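Local coordinates for protein esterase (uncultured bacterium FLS12, PDB 4RGY) that hydrolyses carboxylic esters as a low-temperature-active alkaline esterase, probably by the nucleophilic mechanism of the alpha/beta-hydrolase clan, at residues Phe5-Phe10 with Thr18-Ile23; Arg83-Asp88 with Arg175-Asp180; Gly203-Leu208 with Leu232-Met237; Asp216-Asp221 with Gly243-Gly248. All coordinates share one frame; numbering follows the deposited sequence.

Overall arrangement
The four contacts sample different parts of an alpha/beta-hydrolase type fold built round a mixed sheet. Contact 1, a buried hairpin at one edge of the sheet within this chain, and contact 3, partly buried at the strand on the other edge, have centres about 32 Å apart. Contact 1 relies on a full backbone ladder, whereas contact 3 has one direct backbone bond supplemented by waters and leucine-phenylalanine packing. Contact 4 is a surface contact with a histidine-carboxylate bond; helix 219-232 links it along the chain to contact 3, the two staying about 11 Å apart at their nearest atoms. Contact 2 is buried, joins a loop to a helix end mainly by apolar touching, and has nearest atoms about 7 Å from contact 4.

Contact 1 (Phe5-Phe10 with Thr18-Ile23); sequences FQCDFF and TSMTVI
Phe9 and Met20 both hold CG between the backbone N and the carbonyl carbon (chi1 64° and 66°), and from there the two side chains cross at about a right angle. They belong to a beta hairpin of strands 2-11 and 16-25, which run antiparallel with short-segment axes 150° apart. Three hydrogen-bonded pairs, Phe5 with Val22, Cys7 with Met20 and Phe9 with Thr18, supply six backbone bonds. On the face of these residues, Met20 CG lies 3.7 Å from Phe9 CE1, and Met20 SD sits obliquely to the same ring in a Met-aromatic contact, 5.0 Å from its centroid. Thr18 CG2 adds an off-centre CH-pi contact, 3.7 Å from Phe9 CZ, while Met20 CG also reaches Cys7 CB at 3.8 Å. Helix 95-110 packs on this cluster through Phe110.

Gln6, Asp8, Ser19 and Thr21 make the polar other face. Gln6 lies side by side with Thr21, with OE1 2.9 Å from Thr21 OG1 and NE2 3.6 Å from Thr21 CG2; the Thr21 hydroxyl also has His56 O as a polar neighbour. An alanine at Gln6 would probably cost the Thr21 hydroxyl its neighbour OE1 and open a gap beside its methyl, where NE2 had lain. Strand 2-11 also pairs antiparallel with a strand of the second subunit, continuing the sheet across the interface. Ser19 OG donates to Asp8 OD1 at 2.6 Å, meeting that oxygen nearly along its C-O axis.

Contact 2 (Arg83-Asp88 with Arg175-Asp180); sequences RSFYTD and RNIFGD
Ser84 and Ile177 have the nearest CA atoms across the contact, 6.2 Å apart, where the loop 83-88 runs past the last turn of helix 170-178. In the loop, Phe85 and Tyr86 both take positive phi (53° and 56°). The helix ends at Phe178, and Gly179 leaves it with positive phi while its N still bonds Arg175 O. CB of Phe85 and of Thr87 points toward the helix, and the carbonyls of Arg83 and Ser84 touch Ile177. Ser84 OG accepts from Tyr86 N in an ST turn, and is also hydrogen-bonded to Val81 O.

Ile177 carries most of the contact. Its CD1 lies 3.6 Å from Arg83 O and also touches the ring of Phe85. Its CG2, anti to the backbone N, is 3.5 Å from Ser84 O, meets Thr87 CB, and sits over the centre of the Phe178 ring of its own helix. Thr87 comes across both helix residues at about a right angle, with OG1 3.7 Å from Phe178 CE1. That hydroxyl donates to Phe85 O at 2.8 Å from above the carbonyl plane. Phe178 continues into an edge-to-face pair with His189, and Phe85 packs on Met127 of helix 127-138, near the residues of the probable nucleophile elbow without touching them.

A water donates to Asp88 O at 2.9 Å and to Ile177 O at 2.8 Å. Two acceptors that could not bond each other are thus bridged by one donor, while the rest is methyl, ring and carbonyl touching, so the fit depends on shape more than on charge.

Contact 3 (Gly203-Leu208 with Leu232-Met237); sequences GPVPKL and LGLDFM
Leu208 and Phe236 make the main apolar contact, where strand 207-213 begins beside the early part of strand 236-241. Leu208 CB stands over the centre of the Phe236 ring, 3.5 Å from the centroid and only 8° off the ring normal, a CH-pi contact. Chi1 of -64° sets Leu208 CG anti to the carbonyl carbon, and chi2 of 163° places CD1, which comes 3.6 Å from Phe236 CE1. The same CD1 touches Leu234 CG at 4.1 Å; Leu234 is also packed against Met198 of helix 191-200.

The one direct hydrogen bond is from Met237 N to Leu208 O, 2.9 Å long with an angle of 160° at the hydrogen. Phe236 CA-H approaches the same oxygen at 3.4 Å.

Water completes the polar side. One molecule accepts from Leu208 N at 3.0 Å and lies 2.8 Å from Asp235 O, and another sits between Pro206 O and that same carbonyl.

These are the two strands of a beta-alpha-beta unit joined by helix 219-232. The chemistry is consistent with water links supplementing the single direct backbone bond here, while the leucine-phenylalanine CH-pi contact closes the apolar side.

Contact 4 (Asp216-Asp221 with Gly243-Gly248); sequences DFLYED and GEHEWG
Asp216 and Glu244 bring the two backbones together, CA to CA 4.3 Å, as two loops leading into helices 219-232 and 247-260, the first through a type I turn from Asp216 to Tyr219 and the second through an inverse gamma turn centred on His245. Asp216 and His245 both set CG anti to the backbone N (chi1 -163° for the aspartate), and their side chains cross with carboxylate and ring planes 89° apart. His245 ND1 donates to Asp216 OD2 at 2.8 Å; the oxygen lies in the ring plane and uses its syn lone pair. OD2 also receives a water at 2.6 Å, which donates as well to Glu244 O. The other oxygen, OD1, accepts from Leu218 N at 2.8 Å on its anti side, forming an Asx turn, so both carboxylate oxygens are gripped.

The pair matches the His-Asp part of the catalytic triad expected of an alpha/beta hydrolase, probably completed by Ser126 on a GxSxG nucleophile elbow, whose OG makes a weak hydrogen bond with His245 NE2. An alanine at Asp216 would probably leave His245 ND1 without its acceptor and the imidazole freer to turn, and would deprive Leu218 N of its mate.

Phe217 and Leu218 flank the imidazole. Phe217 meets it edge-to-face with planes at 84°, its CE1 over one face and toward the rim, 3.5 Å from His245 CG. Trp250, outside both segments, makes a further edge-to-face pair with the same ring. Leu218 CD1 touches His245 CE1 at 3.7 Å.

Contact 1 (Phe5-Phe10 with Thr18-Ile23)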
loop_
_atom_site.group_PDB
_atom_site.type_symbol
_atom_site.label_atom_id
_atom_site.label_comp_id
_atom_site.label_asym_id
_atom_site.label_seq_id
_atom_site.Cartn_x
_atom_site.Cartn_y
_atom_site.Cartn_z
ATOM N N PHE A 5 8.905 -2.210 1.123
ATOM C CA PHE A 5 7.938 -2.720 2.080
ATOM C C PHE A 5 7.158 -1.583 2.686
ATOM O O PHE A 5 7.733 -0.653 3.262
ATOM C CB PHE A 5 8.643 -3.497 3.197
ATOM C CG PHE A 5 9.465 -4.635 2.698
ATOM C CD1 PHE A 5 10.769 -4.433 2.283
ATOM C CD2 PHE A 5 8.934 -5.912 2.627
ATOM C CE1 PHE A 5 11.528 -5.485 1.793
ATOM C CE2 PHE A 5 9.689 -6.969 2.149
ATOM C CZ PHE A 5 10.990 -6.757 1.727
ATOM N N GLN A 6 5.838 -1.661 2.574
ATOM C CA GLN A 6 4.969 -0.791 3.338
ATOM C C GLN A 6 4.498 -1.609 4.532
ATOM O O GLN A 6 3.874 -2.661 4.378
ATOM C CB GLN A 6 3.803 -0.305 2.483
ATOM C CG GLN A 6 4.249 0.517 1.262
ATOM C CD GLN A 6 4.894 1.858 1.605
ATOM O OE1 GLN A 6 4.829 2.333 2.739
ATOM N NE2 GLN A 6 5.519 2.478 0.608
ATOM N N CYS A 7 4.838 -1.137 5.722
ATOM C CA CYS A 7 4.686 -1.917 6.940
ATOM C C CYS A 7 3.681 -1.267 7.857
ATOM O O CYS A 7 3.882 -0.126 8.295
ATOM C CB CYS A 7 6.029 -1.979 7.682
ATOM S SG CYS A 7 7.485 -2.311 6.645
ATOM N N ASP A 8 2.610 -1.986 8.172
ATOM C CA ASP A 8 1.610 -1.517 9.117
ATOM C C ASP A 8 1.715 -2.368 10.374
ATOM O O ASP A 8 1.373 -3.555 10.366
ATOM C CB ASP A 8 0.216 -1.607 8.507
ATOM C CG ASP A 8 0.090 -0.788 7.252
ATOM O OD1 ASP A 8 0.578 0.355 7.255
ATOM O OD2 ASP A 8 -0.472 -1.293 6.256
ATOM N N PHE A 9 2.179 -1.753 11.460
ATOM C CA PHE A 9 2.558 -2.484 12.660
ATOM C C PHE A 9 2.068 -1.736 13.891
ATOM O O PHE A 9 1.609 -0.600 13.798
ATOM C CB PHE A 9 4.086 -2.635 12.726
ATOM C CG PHE A 9 4.812 -1.324 12.848
ATOM C CD1 PHE A 9 5.129 -0.581 11.717
ATOM C CD2 PHE A 9 5.168 -0.825 14.092
ATOM C CE1 PHE A 9 5.783 0.641 11.832
ATOM C CE2 PHE A 9 5.822 0.396 14.215
ATOM C CZ PHE A 9 6.126 1.126 13.078
ATOM N N PHE A 10 2.175 -2.373 15.049
ATOM C CA PHE A 10 1.728 -1.750 16.283
ATOM C C PHE A 10 2.890 -1.246 17.113
ATOM O O PHE A 10 3.858 -1.981 17.350
ATOM C CB PHE A 10 0.886 -2.729 17.121
ATOM C CG PHE A 10 0.207 -2.074 18.292
ATOM C CD1 PHE A 10 -0.968 -1.367 18.104
ATOM C CD2 PHE A 10 0.747 -2.153 19.567
ATOM C CE1 PHE A 10 -1.600 -0.747 19.163
ATOM C CE2 PHE A 10 0.118 -1.538 20.640
ATOM C CZ PHE A 10 -1.064 -0.840 20.432
ATOM N N THR A 18 0.546 2.036 13.408
ATOM C CA THR A 18 1.169 3.051 12.577
ATOM C C THR A 18 1.892 2.370 11.416
ATOM O O THR A 18 1.714 1.171 11.186
ATOM C CB THR A 18 2.070 3.962 13.456
ATOM O OG1 THR A 18 2.568 5.062 12.681
ATOM C CG2 THR A 18 3.218 3.154 14.043
ATOM N N SER A 19 2.671 3.136 10.660
ATOM C CA SER A 19 3.262 2.623 9.437
ATOM C C SER A 19 4.685 3.104 9.248
ATOM O O SER A 19 5.059 4.150 9.769
ATOM C CB SER A 19 2.440 3.079 8.233
ATOM O OG SER A 19 1.110 2.618 8.348
ATOM N N MET A 20 5.472 2.340 8.501
ATOM C CA MET A 20 6.770 2.807 8.022
ATOM C C MET A 20 7.024 2.240 6.634
ATOM O O MET A 20 6.395 1.257 6.216
ATOM C CB MET A 20 7.897 2.383 8.965
ATOM C CG MET A 20 8.123 0.886 9.030
ATOM S SD MET A 20 9.505 0.535 10.129
ATOM C CE MET A 20 9.262 -1.216 10.413
ATOM N N THR A 21 7.946 2.868 5.904
ATOM C CA THR A 21 8.380 2.363 4.610
ATOM C C THR A 21 9.811 1.888 4.759
ATOM O O THR A 21 10.632 2.593 5.343
ATOM C CB THR A 21 8.354 3.483 3.564
ATOM O OG1 THR A 21 7.032 4.040 3.507
ATOM C CG2 THR A 21 8.756 2.965 2.197
ATOM N N VAL A 22 10.105 0.697 4.254
ATOM C CA VAL A 22 11.453 0.146 4.327
ATOM C C VAL A 22 11.899 -0.283 2.939
ATOM O O VAL A 22 11.138 -0.905 2.194
ATOM C CB VAL A 22 11.508 -1.060 5.301
ATOM C CG1 VAL A 22 12.842 -1.780 5.214
ATOM C CG2 VAL A 22 11.238 -0.600 6.734
ATOM N N ILE A 23 13.134 0.053 2.576
ATOM C CA ILE A 23 13.706 -0.537 1.373
ATOM C C ILE A 23 14.920 -1.382 1.733
ATOM O O ILE A 23 15.759 -0.969 2.539
ATOM C CB ILE A 23 14.025 0.495 0.284
ATOM C CG1 ILE A 23 14.778 1.681 0.845
ATOM C CG2 ILE A 23 12.743 0.988 -0.375
ATOM C CD1 ILE A 23 15.119 2.723 -0.219
#

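Contact 2 (Arg83-Asp88 with Arg175-Asp180)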
loop_
_atom_site.group_PDB
_atom_site.type_symbol
_atom_site.label_atom_id
_atom_site.label_comp_id
_atom_site.label_asym_id
_atom_site.label_seq_id
_atom_site.Cartn_x
_atom_site.Cartn_y
_atom_site.Cartn_z
ATOM N N ARG A 83 3.472 15.228 14.166
ATOM C CA ARG A 83 4.029 16.566 14.354
ATOM C C ARG A 83 4.690 16.679 15.728
ATOM O O ARG A 83 4.417 17.603 16.494
ATOM C CB ARG A 83 2.950 17.639 14.163
ATOM C CG ARG A 83 2.355 17.688 12.755
ATOM C CD ARG A 83 1.206 18.693 12.672
ATOM N NE ARG A 83 1.655 20.031 13.057
ATOM C CZ ARG A 83 2.099 20.948 12.200
ATOM N NH1 ARG A 83 2.123 20.694 10.893
ATOM N NH2 ARG A 83 2.503 22.130 12.649
ATOM N N SER A 84 5.587 15.743 16.024
ATOM C CA SER A 84 6.119 15.586 17.378
ATOM C C SER A 84 7.518 16.139 17.609
ATOM O O SER A 84 7.974 16.188 18.745
ATOM C CB SER A 84 6.185 14.109 17.705
ATOM O OG SER A 84 7.139 13.469 16.879
ATOM N N PHE A 85 8.206 16.534 16.547
ATOM C CA PHE A 85 9.604 16.917 16.680
ATOM C C PHE A 85 10.448 15.828 17.367
ATOM O O PHE A 85 11.426 16.136 18.039
ATOM C CB PHE A 85 9.751 18.287 17.381
ATOM C CG PHE A 85 9.934 19.419 16.424
ATOM C CD1 PHE A 85 8.840 19.998 15.792
ATOM C CD2 PHE A 85 11.206 19.878 16.115
ATOM C CE1 PHE A 85 9.014 21.019 14.880
ATOM C CE2 PHE A 85 11.387 20.908 15.206
ATOM C CZ PHE A 85 10.288 21.480 14.595
ATOM N N TYR A 86 10.093 14.559 17.166
ATOM C CA TYR A 86 10.926 13.461 17.679
ATOM C C TYR A 86 11.120 13.600 19.191
ATOM O O TYR A 86 12.195 13.333 19.726
ATOM C CB TYR A 86 12.267 13.410 16.907
ATOM C CG TYR A 86 12.004 13.206 15.429
ATOM C CD1 TYR A 86 11.871 11.933 14.894
ATOM C CD2 TYR A 86 11.828 14.293 14.578
ATOM C CE1 TYR A 86 11.584 11.739 13.552
ATOM C CE2 TYR A 86 11.543 14.111 13.228
ATOM C CZ TYR A 86 11.420 12.828 12.726
ATOM O OH TYR A 86 11.107 12.612 11.407
ATOM N N THR A 87 10.050 13.998 19.871
ATOM C CA THR A 87 10.092 14.321 21.294
ATOM C C THR A 87 9.082 13.486 22.092
ATOM O O THR A 87 7.990 13.185 21.595
ATOM C CB THR A 87 9.795 15.826 21.485
ATOM O OG1 THR A 87 10.767 16.589 20.760
ATOM C CG2 THR A 87 9.838 16.248 22.957
ATOM N N ASP A 88 9.455 13.087 23.306
ATOM C CA ASP A 88 8.472 12.551 24.239
ATOM C C ASP A 88 7.664 13.745 24.716
ATOM O O ASP A 88 8.091 14.519 25.577
ATOM C CB ASP A 88 9.142 11.812 25.397
ATOM C CG ASP A 88 9.618 10.426 25.007
ATOM O OD1 ASP A 88 9.225 9.929 23.926
ATOM O OD2 ASP A 88 10.373 9.800 25.784
ATOM N N ARG A 175 4.254 24.178 22.983
ATOM C CA ARG A 175 4.029 23.818 24.380
ATOM C C ARG A 175 3.582 22.366 24.541
ATOM O O ARG A 175 4.015 21.682 25.468
ATOM C CB ARG A 175 3.038 24.776 25.046
ATOM C CG ARG A 175 3.596 26.184 25.177
ATOM C CD ARG A 175 2.764 27.043 26.116
ATOM N NE ARG A 175 3.432 28.318 26.367
ATOM C CZ ARG A 175 2.969 29.497 25.970
ATOM N NH1 ARG A 175 1.815 29.579 25.324
ATOM N NH2 ARG A 175 3.652 30.600 26.238
ATOM N N ASN A 176 2.754 21.881 23.624
ATOM C CA ASN A 176 2.368 20.471 23.651
ATOM C C ASN A 176 3.574 19.560 23.465
ATOM O O ASN A 176 3.682 18.511 24.100
ATOM C CB ASN A 176 1.341 20.158 22.567
ATOM C CG ASN A 176 0.027 20.880 22.779
ATOM O OD1 ASN A 176 -0.281 21.332 23.878
ATOM N ND2 ASN A 176 -0.756 20.990 21.710
ATOM N N ILE A 177 4.485 19.969 22.593
ATOM C CA ILE A 177 5.688 19.187 22.347
ATOM C C ILE A 177 6.672 19.272 23.512
ATOM O O ILE A 177 7.071 18.249 24.077
ATOM C CB ILE A 177 6.391 19.644 21.056
ATOM C CG1 ILE A 177 5.503 19.357 19.839
ATOM C CG2 ILE A 177 7.741 18.943 20.915
ATOM C CD1 ILE A 177 5.928 20.097 18.593
ATOM N N PHE A 178 7.029 20.496 23.900
ATOM C CA PHE A 178 8.158 20.720 24.799
ATOM C C PHE A 178 7.813 21.068 26.234
ATOM O O PHE A 178 8.695 21.044 27.093
ATOM C CB PHE A 178 9.062 21.825 24.242
ATOM C CG PHE A 178 9.732 21.459 22.953
ATOM C CD1 PHE A 178 10.708 20.475 22.931
ATOM C CD2 PHE A 178 9.393 22.099 21.767
ATOM C CE1 PHE A 178 11.334 20.121 21.753
ATOM C CE2 PHE A 178 10.011 21.752 20.581
ATOM C CZ PHE A 178 10.992 20.760 20.578
ATOM N N GLY A 179 6.552 21.400 26.496
ATOM C CA GLY A 179 6.152 21.824 27.831
ATOM C C GLY A 179 6.463 23.281 28.108
ATOM O O GLY A 179 6.011 24.168 27.384
ATOM N N ASP A 180 7.226 23.531 29.166
ATOM C CA ASP A 180 7.618 24.887 29.523
ATOM C C ASP A 180 8.688 25.383 28.553
ATOM O O ASP A 180 9.845 24.972 28.641
ATOM C CB ASP A 180 8.165 24.899 30.951
ATOM C CG ASP A 180 8.515 26.296 31.442
ATOM O OD1 ASP A 180 8.449 27.271 30.662
ATOM O OD2 ASP A 180 8.863 26.409 32.635
HETATM O O HOH W 1 8.765 17.310 26.159
#

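Contact 3 (Gly203-Leu208 with Leu232-Met237)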
loop_
_atom_site.group_PDB
_atom_site.type_symbol
_atom_site.label_atom_id
_atom_site.label_comp_id
_atom_site.label_asym_id
_atom_site.label_seq_id
_atom_site.Cartn_x
_atom_site.Cartn_y
_atom_site.Cartn_z
ATOM N N GLY A 203 34.454 9.768 24.543
ATOM C CA GLY A 203 33.874 8.602 23.899
ATOM C C GLY A 203 33.675 8.776 22.407
ATOM O O GLY A 203 34.196 9.719 21.817
ATOM N N PRO A 204 32.896 7.874 21.791
ATOM C CA PRO A 204 32.728 7.882 20.338
ATOM C C PRO A 204 31.942 9.107 19.904
ATOM O O PRO A 204 31.016 9.513 20.601
ATOM C CB PRO A 204 31.900 6.622 20.087
ATOM C CG PRO A 204 31.061 6.492 21.315
ATOM C CD PRO A 204 31.937 6.971 22.455
ATOM N N VAL A 205 32.332 9.714 18.793
ATOM C CA VAL A 205 31.548 10.802 18.223
ATOM C C VAL A 205 31.211 10.438 16.783
ATOM O O VAL A 205 32.085 10.045 16.018
ATOM C CB VAL A 205 32.289 12.151 18.294
ATOM C CG1 VAL A 205 31.532 13.234 17.532
ATOM C CG2 VAL A 205 32.488 12.567 19.747
ATOM N N PRO A 206 29.929 10.533 16.420
ATOM C CA PRO A 206 29.545 10.138 15.064
ATOM C C PRO A 206 30.105 11.121 14.045
ATOM O O PRO A 206 30.443 12.255 14.417
ATOM C CB PRO A 206 28.014 10.250 15.091
ATOM C CG PRO A 206 27.634 10.247 16.542
ATOM C CD PRO A 206 28.770 10.934 17.234
ATOM N N LYS A 207 30.223 10.695 12.795
ATOM C CA LYS A 207 30.442 11.630 11.701
ATOM C C LYS A 207 29.201 12.522 11.652
ATOM O O LYS A 207 28.080 12.023 11.802
ATOM C CB LYS A 207 30.600 10.858 10.387
ATOM C CG LYS A 207 31.583 11.484 9.412
ATOM C CD LYS A 207 31.660 10.691 8.110
ATOM C CE LYS A 207 32.685 11.321 7.176
ATOM N NZ LYS A 207 32.725 10.629 5.865
ATOM N N LEU A 208 29.387 13.828 11.482
ATOM C CA LEU A 208 28.268 14.776 11.564
ATOM C C LEU A 208 28.190 15.645 10.329
ATOM O O LEU A 208 29.204 16.157 9.859
ATOM C CB LEU A 208 28.400 15.650 12.819
ATOM C CG LEU A 208 28.310 14.868 14.129
ATOM C CD1 LEU A 208 28.853 15.683 15.295
ATOM C CD2 LEU A 208 26.881 14.413 14.431
ATOM N N LEU A 232 33.203 25.364 18.958
ATOM C CA LEU A 232 33.459 24.329 19.958
ATOM C C LEU A 232 34.537 23.343 19.545
ATOM O O LEU A 232 35.068 22.624 20.392
ATOM C CB LEU A 232 32.181 23.536 20.272
ATOM C CG LEU A 232 31.026 24.258 20.951
ATOM C CD1 LEU A 232 29.800 23.355 20.973
ATOM C CD2 LEU A 232 31.414 24.647 22.362
ATOM N N GLY A 233 34.850 23.288 18.249
ATOM C CA GLY A 233 35.784 22.294 17.750
ATOM C C GLY A 233 35.153 20.976 17.341
ATOM O O GLY A 233 35.862 20.003 17.084
ATOM N N LEU A 234 33.825 20.952 17.264
ATOM C CA LEU A 234 33.089 19.744 16.902
ATOM C C LEU A 234 33.058 19.590 15.382
ATOM O O LEU A 234 32.498 20.442 14.691
ATOM C CB LEU A 234 31.673 19.836 17.489
ATOM C CG LEU A 234 30.723 18.646 17.428
ATOM C CD1 LEU A 234 31.388 17.442 18.037
ATOM C CD2 LEU A 234 29.441 18.983 18.163
ATOM N N ASP A 235 33.652 18.505 14.872
ATOM C CA ASP A 235 33.861 18.281 13.433
ATOM C C ASP A 235 32.581 17.970 12.646
ATOM O O ASP A 235 32.041 16.860 12.730
ATOM C CB ASP A 235 34.897 17.160 13.217
ATOM C CG ASP A 235 35.377 17.045 11.757
ATOM O OD1 ASP A 235 34.973 17.856 10.894
ATOM O OD2 ASP A 235 36.184 16.131 11.476
ATOM N N PHE A 236 32.120 18.953 11.879
ATOM C CA PHE A 236 30.975 18.810 10.983
ATOM C C PHE A 236 31.399 19.037 9.544
ATOM O O PHE A 236 32.234 19.907 9.248
ATOM C CB PHE A 236 29.912 19.873 11.285
ATOM C CG PHE A 236 28.851 19.450 12.265
ATOM C CD1 PHE A 236 29.105 19.466 13.630
ATOM C CD2 PHE A 236 27.574 19.107 11.824
ATOM C CE1 PHE A 236 28.128 19.109 14.535
ATOM C CE2 PHE A 236 26.584 18.741 12.729
ATOM C CZ PHE A 236 26.865 18.752 14.091
ATOM N N MET A 237 30.820 18.264 8.636
ATOM C CA MET A 237 30.813 18.655 7.243
ATOM C C MET A 237 29.636 19.600 7.102
ATOM O O MET A 237 28.493 19.207 7.364
ATOM C CB MET A 237 30.646 17.439 6.327
ATOM C CG MET A 237 30.324 17.792 4.888
ATOM S SD MET A 237 31.650 18.686 4.061
ATOM C CE MET A 237 33.005 17.536 4.266
HETATM O O HOH W 2 32.250 14.491 14.283
HETATM O O HOH W 3 32.215 14.759 10.934
#

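Contact 4 (Asp216-Asp221 with Gly243-Gly248)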
loop_
_atom_site.group_PDB
_atom_site.type_symbol
_atom_site.label_atom_id
_atom_site.label_comp_id
_atom_site.label_asym_id
_atom_site.label_seq_id
_atom_site.Cartn_x
_atom_site.Cartn_y
_atom_site.Cartn_z
ATOM N N ASP A 216 16.370 29.317 2.589
ATOM C CA ASP A 216 15.463 28.636 3.504
ATOM C C ASP A 216 15.145 29.559 4.669
ATOM O O ASP A 216 16.008 30.306 5.129
ATOM C CB ASP A 216 16.146 27.361 4.018
ATOM C CG ASP A 216 15.174 26.364 4.643
ATOM O OD1 ASP A 216 14.446 26.731 5.585
ATOM O OD2 ASP A 216 15.155 25.197 4.182
ATOM N N PHE A 217 13.909 29.513 5.159
ATOM C CA PHE A 217 13.549 30.296 6.337
ATOM C C PHE A 217 14.391 29.887 7.542
ATOM O O PHE A 217 14.605 30.687 8.455
ATOM C CB PHE A 217 12.044 30.203 6.647
ATOM C CG PHE A 217 11.586 28.847 7.109
ATOM C CD1 PHE A 217 11.734 27.728 6.299
ATOM C CD2 PHE A 217 10.960 28.700 8.339
ATOM C CE1 PHE A 217 11.311 26.491 6.719
ATOM C CE2 PHE A 217 10.524 27.467 8.766
ATOM C CZ PHE A 217 10.695 26.359 7.953
ATOM N N LEU A 218 14.896 28.656 7.521
ATOM C CA LEU A 218 15.703 28.134 8.621
ATOM C C LEU A 218 17.196 28.412 8.449
ATOM O O LEU A 218 18.010 27.941 9.250
ATOM C CB LEU A 218 15.479 26.623 8.769
ATOM C CG LEU A 218 14.082 26.226 9.241
ATOM C CD1 LEU A 218 13.865 24.721 9.096
ATOM C CD2 LEU A 218 13.864 26.680 10.678
ATOM N N TYR A 219 17.564 29.178 7.425
ATOM C CA TYR A 219 18.983 29.396 7.148
ATOM C C TYR A 219 19.714 30.063 8.315
ATOM O O TYR A 219 20.796 29.620 8.706
ATOM C CB TYR A 219 19.183 30.207 5.867
ATOM C CG TYR A 219 20.641 30.466 5.559
ATOM C CD1 TYR A 219 21.495 29.425 5.237
ATOM C CD2 TYR A 219 21.169 31.751 5.617
ATOM C CE1 TYR A 219 22.827 29.647 4.964
ATOM C CE2 TYR A 219 22.504 31.987 5.331
ATOM C CZ TYR A 219 23.327 30.930 5.014
ATOM O OH TYR A 219 24.661 31.139 4.736
ATOM N N GLU A 220 19.129 31.119 8.870
ATOM C CA GLU A 220 19.769 31.845 9.964
ATOM C C GLU A 220 20.015 30.944 11.172
ATOM O O GLU A 220 21.101 30.984 11.761
ATOM C CB GLU A 220 18.960 33.090 10.354
ATOM C CG GLU A 220 18.991 34.203 9.309
ATOM C CD GLU A 220 18.362 33.797 7.976
ATOM O OE1 GLU A 220 17.353 33.051 7.980
ATOM O OE2 GLU A 220 18.892 34.215 6.922
ATOM N N ASP A 221 19.022 30.128 11.530
ATOM C CA ASP A 221 19.178 29.159 12.615
ATOM C C ASP A 221 20.312 28.194 12.301
ATOM O O ASP A 221 21.079 27.809 13.189
ATOM C CB ASP A 221 17.895 28.349 12.832
ATOM C CG ASP A 221 16.798 29.132 13.522
ATOM O OD1 ASP A 221 17.068 30.229 14.044
ATOM O OD2 ASP A 221 15.651 28.630 13.553
ATOM N N GLY A 243 18.896 27.510 -2.406
ATOM C CA GLY A 243 17.821 26.573 -2.151
ATOM C C GLY A 243 16.845 27.046 -1.104
ATOM O O GLY A 243 17.155 27.892 -0.259
ATOM N N GLU A 244 15.645 26.487 -1.175
ATOM C CA GLU A 244 14.589 26.763 -0.224
ATOM C C GLU A 244 14.212 25.475 0.508
ATOM O O GLU A 244 14.857 24.432 0.330
ATOM C CB GLU A 244 13.379 27.353 -0.949
ATOM C CG GLU A 244 13.713 28.579 -1.798
ATOM C CD GLU A 244 12.483 29.237 -2.388
ATOM O OE1 GLU A 244 11.765 28.570 -3.158
ATOM O OE2 GLU A 244 12.236 30.420 -2.079
ATOM N N HIS A 245 13.165 25.551 1.319
ATOM C CA HIS A 245 12.682 24.398 2.078
ATOM C C HIS A 245 11.779 23.565 1.184
ATOM O O HIS A 245 10.552 23.597 1.312
ATOM C CB HIS A 245 11.907 24.869 3.312
ATOM C CG HIS A 245 11.925 23.899 4.456
ATOM N ND1 HIS A 245 13.051 23.674 5.216
ATOM C CD2 HIS A 245 10.953 23.112 4.979
ATOM C CE1 HIS A 245 12.777 22.789 6.158
ATOM N NE2 HIS A 245 11.510 22.431 6.038
ATOM N N GLU A 246 12.391 22.822 0.278
ATOM C CA GLU A 246 11.635 22.062 -0.698
ATOM C C GLU A 246 12.418 20.855 -1.172
ATOM O O GLU A 246 13.646 20.787 -1.032
ATOM C CB GLU A 246 11.207 22.956 -1.869
ATOM C CG GLU A 246 12.350 23.561 -2.657
ATOM C CD GLU A 246 12.839 22.647 -3.763
ATOM O OE1 GLU A 246 14.058 22.642 -4.043
ATOM O OE2 GLU A 246 12.004 21.949 -4.371
ATOM N N TRP A 247 11.700 19.917 -1.779
ATOM C CA TRP A 247 12.224 18.587 -2.045
ATOM C C TRP A 247 13.232 18.461 -3.185
ATOM O O TRP A 247 14.005 17.503 -3.206
ATOM C CB TRP A 247 11.070 17.588 -2.197
ATOM C CG TRP A 247 10.500 17.226 -0.877
ATOM C CD1 TRP A 247 9.390 17.756 -0.279
ATOM C CD2 TRP A 247 11.033 16.268 0.035
ATOM N NE1 TRP A 247 9.199 17.170 0.955
ATOM C CE2 TRP A 247 10.201 16.259 1.169
ATOM C CE3 TRP A 247 12.133 15.408 0.002
ATOM C CZ2 TRP A 247 10.443 15.432 2.262
ATOM C CZ3 TRP A 247 12.368 14.584 1.084
ATOM C CH2 TRP A 247 11.523 14.594 2.195
ATOM N N GLY A 248 13.224 19.401 -4.131
ATOM C CA GLY A 248 14.276 19.443 -5.136
ATOM C C GLY A 248 15.647 19.532 -4.482
ATOM O O GLY A 248 16.569 18.794 -4.830
HETATM O O HOH W 4 16.905 24.450 2.358
#